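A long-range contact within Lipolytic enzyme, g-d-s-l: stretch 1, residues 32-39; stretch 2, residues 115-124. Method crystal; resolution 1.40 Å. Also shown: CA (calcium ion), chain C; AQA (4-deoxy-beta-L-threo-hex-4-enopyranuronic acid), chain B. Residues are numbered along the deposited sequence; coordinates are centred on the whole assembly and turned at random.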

# COMPACT_ATOMS: atom_id res chain seq x y z
N VAL A 32 -9.12 -2.86 0.46
CA VAL A 32 -8.73 -3.74 1.56
C VAL A 32 -9.01 -3.10 2.91
O VAL A 32 -8.64 -1.96 3.15
CB VAL A 32 -7.23 -4.10 1.50
CG1 VAL A 32 -6.90 -5.10 2.59
CG2 VAL A 32 -6.87 -4.68 0.15
N ASN A 33 -9.65 -3.86 3.79
CA ASN A 33 -9.81 -3.49 5.18
C ASN A 33 -9.08 -4.52 6.02
O ASN A 33 -9.45 -5.69 6.04
CB ASN A 33 -11.31 -3.43 5.52
CG ASN A 33 -11.59 -3.30 7.00
OD1 ASN A 33 -10.70 -3.05 7.82
ND2 ASN A 33 -12.85 -3.50 7.37
N TYR A 34 -8.00 -4.09 6.68
CA TYR A 34 -7.19 -4.95 7.53
C TYR A 34 -7.99 -5.39 8.75
O TYR A 34 -8.79 -4.61 9.27
CB TYR A 34 -5.98 -4.18 8.04
CG TYR A 34 -4.83 -4.00 7.06
CD1 TYR A 34 -4.92 -3.09 6.00
CD2 TYR A 34 -3.63 -4.68 7.23
CE1 TYR A 34 -3.86 -2.90 5.12
CE2 TYR A 34 -2.56 -4.49 6.37
CZ TYR A 34 -2.69 -3.61 5.31
OH TYR A 34 -1.65 -3.40 4.42
N HIS A 35 -7.78 -6.61 9.23
CA HIS A 35 -8.25 -6.95 10.57
C HIS A 35 -7.64 -5.97 11.56
O HIS A 35 -6.49 -5.53 11.38
CB HIS A 35 -7.80 -8.36 10.97
CG HIS A 35 -8.52 -9.46 10.25
ND1 HIS A 35 -9.44 -9.25 9.26
CD2 HIS A 35 -8.41 -10.81 10.38
CE1 HIS A 35 -9.89 -10.41 8.82
NE2 HIS A 35 -9.27 -11.37 9.48
N ASN A 36 -8.39 -5.63 12.60
CA ASN A 36 -7.87 -4.72 13.60
C ASN A 36 -7.01 -5.46 14.61
O ASN A 36 -7.41 -5.79 15.74
CB ASN A 36 -9.00 -3.88 14.20
CG ASN A 36 -9.55 -2.87 13.19
OD1 ASN A 36 -9.65 -3.15 11.99
ND2 ASN A 36 -9.88 -1.68 13.67
N GLU A 37 -5.81 -5.78 14.15
CA GLU A 37 -4.82 -6.53 14.90
C GLU A 37 -3.44 -6.33 14.29
O GLU A 37 -3.31 -5.85 13.15
CB GLU A 37 -5.18 -8.02 14.92
CG GLU A 37 -5.11 -8.72 13.56
CD GLU A 37 -5.60 -10.15 13.61
OE1 GLU A 37 -6.78 -10.38 13.95
OE2 GLU A 37 -4.79 -11.05 13.29
N VAL A 38 -2.40 -6.67 15.04
CA VAL A 38 -1.04 -6.64 14.53
C VAL A 38 -0.88 -7.67 13.42
O VAL A 38 -1.40 -8.79 13.52
CB VAL A 38 -0.00 -6.92 15.66
CG1 VAL A 38 1.42 -7.06 15.10
CG2 VAL A 38 -0.05 -5.83 16.71
N GLY A 39 -0.17 -7.31 12.35
CA GLY A 39 0.37 -8.32 11.44
C GLY A 39 -0.39 -8.66 10.18
O GLY A 39 0.11 -9.44 9.37
N ILE A 115 1.66 -2.76 11.71
CA ILE A 115 2.51 -2.82 12.89
C ILE A 115 1.72 -2.80 14.20
O ILE A 115 2.04 -3.56 15.13
CB ILE A 115 3.53 -1.66 12.89
CG1 ILE A 115 4.55 -1.85 11.76
CG2 ILE A 115 4.26 -1.57 14.22
CD1 ILE A 115 5.33 -0.60 11.42
N ALA A 116 0.72 -1.93 14.29
CA ALA A 116 0.04 -1.68 15.57
C ALA A 116 -1.29 -2.41 15.66
O ALA A 116 -1.76 -2.97 14.67
CB ALA A 116 -0.11 -0.17 15.81
N SER A 117 -1.88 -2.39 16.84
CA SER A 117 -2.98 -3.29 17.17
C SER A 117 -4.32 -2.93 16.54
O SER A 117 -5.25 -3.75 16.57
CB SER A 117 -3.13 -3.41 18.69
OG SER A 117 -1.92 -3.88 19.26
N ASP A 118 -4.44 -1.73 15.99
CA ASP A 118 -5.66 -1.37 15.28
C ASP A 118 -5.56 -1.72 13.79
O ASP A 118 -6.48 -1.44 13.03
CB ASP A 118 -6.00 0.11 15.46
CG ASP A 118 -7.50 0.38 15.48
OD1 ASP A 118 -8.30 -0.55 15.70
OD2 ASP A 118 -7.87 1.56 15.29
N GLY A 119 -4.46 -2.36 13.40
CA GLY A 119 -4.27 -2.81 12.01
C GLY A 119 -3.82 -1.71 11.07
O GLY A 119 -3.37 -0.64 11.49
N GLY A 120 -3.93 -1.99 9.77
CA GLY A 120 -3.51 -1.05 8.75
C GLY A 120 -4.65 -0.14 8.33
O GLY A 120 -5.80 -0.39 8.70
N PRO A 121 -4.34 0.90 7.54
CA PRO A 121 -5.38 1.74 6.98
C PRO A 121 -6.19 0.93 5.97
O PRO A 121 -5.75 -0.14 5.53
CB PRO A 121 -4.59 2.82 6.24
CG PRO A 121 -3.34 2.13 5.82
CD PRO A 121 -3.01 1.26 7.02
N ASN A 122 -7.35 1.44 5.59
CA ASN A 122 -8.04 0.88 4.43
C ASN A 122 -7.26 1.28 3.19
O ASN A 122 -6.84 2.43 3.06
CB ASN A 122 -9.47 1.37 4.34
CG ASN A 122 -10.37 0.76 5.40
OD1 ASN A 122 -10.01 -0.22 6.05
ND2 ASN A 122 -11.56 1.34 5.56
N VAL A 123 -7.05 0.33 2.28
CA VAL A 123 -6.18 0.57 1.11
C VAL A 123 -6.92 0.28 -0.19
O VAL A 123 -7.41 -0.84 -0.43
CB VAL A 123 -4.87 -0.26 1.17
CG1 VAL A 123 -4.04 -0.03 -0.07
CG2 VAL A 123 -4.05 0.11 2.42
N ASP A 124 -7.02 1.31 -1.02
CA ASP A 124 -7.75 1.24 -2.28
C ASP A 124 -6.94 0.55 -3.38
O ASP A 124 -7.46 -0.31 -4.11
CB ASP A 124 -8.09 2.68 -2.71
CG ASP A 124 -9.00 2.74 -3.90
OD1 ASP A 124 -9.79 1.80 -4.12
OD2 ASP A 124 -8.95 3.77 -4.61
CA CA C . -9.45 -2.38 9.55
O6A AQA B . -11.15 0.52 12.06
C6 AQA B . -11.26 0.15 10.86
O6B AQA B . -10.33 -0.43 10.25
C5 AQA B . -12.40 0.39 10.22
O5 AQA B . -13.44 1.09 10.96
C4 AQA B . -12.57 0.03 8.93
C3 AQA B . -13.95 0.10 8.29
O3 AQA B . -13.86 0.20 6.86
C2 AQA B . -14.66 1.32 8.86
O2 AQA B . -15.98 1.44 8.32
C1 AQA B . -14.74 1.20 10.37
O HOH W 1 -8.12 -1.38 7.60
O HOH W 2 -7.06 -4.71 17.94
O HOH W 3 -7.35 -2.08 10.48
O HOH W 4 -11.48 -3.00 10.58

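The two stretches run antiparallel: the N-to-C directions of strands 32-34 and 122-124 differ by 161°, and their axes approach to 4.9 Å. A single bridge joins them: Val 32 N donates to Val 123 O (2.8 Å) and Val 123 N to Val 32 O (2.9 Å), the first nearly straight (173°), the second somewhat bent (159°). Val 32 O also receives a CA-H...O contact from Asn 122 CA at 3.2 Å. Beyond this pair the backbones stay close, with Asn 36 CA 4.4 Å from Asp 118 CA, but make no further hydrogen bonds to each other; side-chain and water-mediated bonds take over.

Tyr 34 points toward stretch 2. With chi1 at -78° (m) and chi2 at 74°, Gly 120 lies over one face of its ring, the Gly 120 CA 3.8 Å from the Tyr 34 ring centroid and 17° off the normal, in a CH-pi contact. A side chain at Gly 120 would not fit, since an ideal CB would fall 2.8 Å from Tyr 34 CE1. At the ring edge, Tyr 34 CE1 meets Val 123 CG2 at 4.0 Å. Gly 119, closing the type I turn that starts at Ala 116, is constrained as well: its phi is positive, and an ideal CB would lie 2.3 Å from His 35 O.

Asn 33, in the t rotamer, and Asn 36, in m, each direct OD1 to the calcium, at 2.2 Å and 2.6 Å from the ion; Tyr 34 O adds a ligand at 2.3 Å. This orientation of the Asn 36 amide leaves Asn 36 ND2 free to donate to Asp 118 OD1 (2.8 Å); Asn 36 ND2 also donates to AQA O6A (3.0 Å). Asp 118 has its CA-to-CB bond directed away, yet its off-rotamer chi1 of -147° brings the carboxylate back to Asn 36. Asn 122, also m, donates from Asn 122 ND2 to AQA O3 (2.9 Å), while Asn 122 OD1 accepts from water 1 (2.7 Å). That water binds calcium, accepts from Tyr 34 N and donates to Gly 120 O, thereby bridging the stretches.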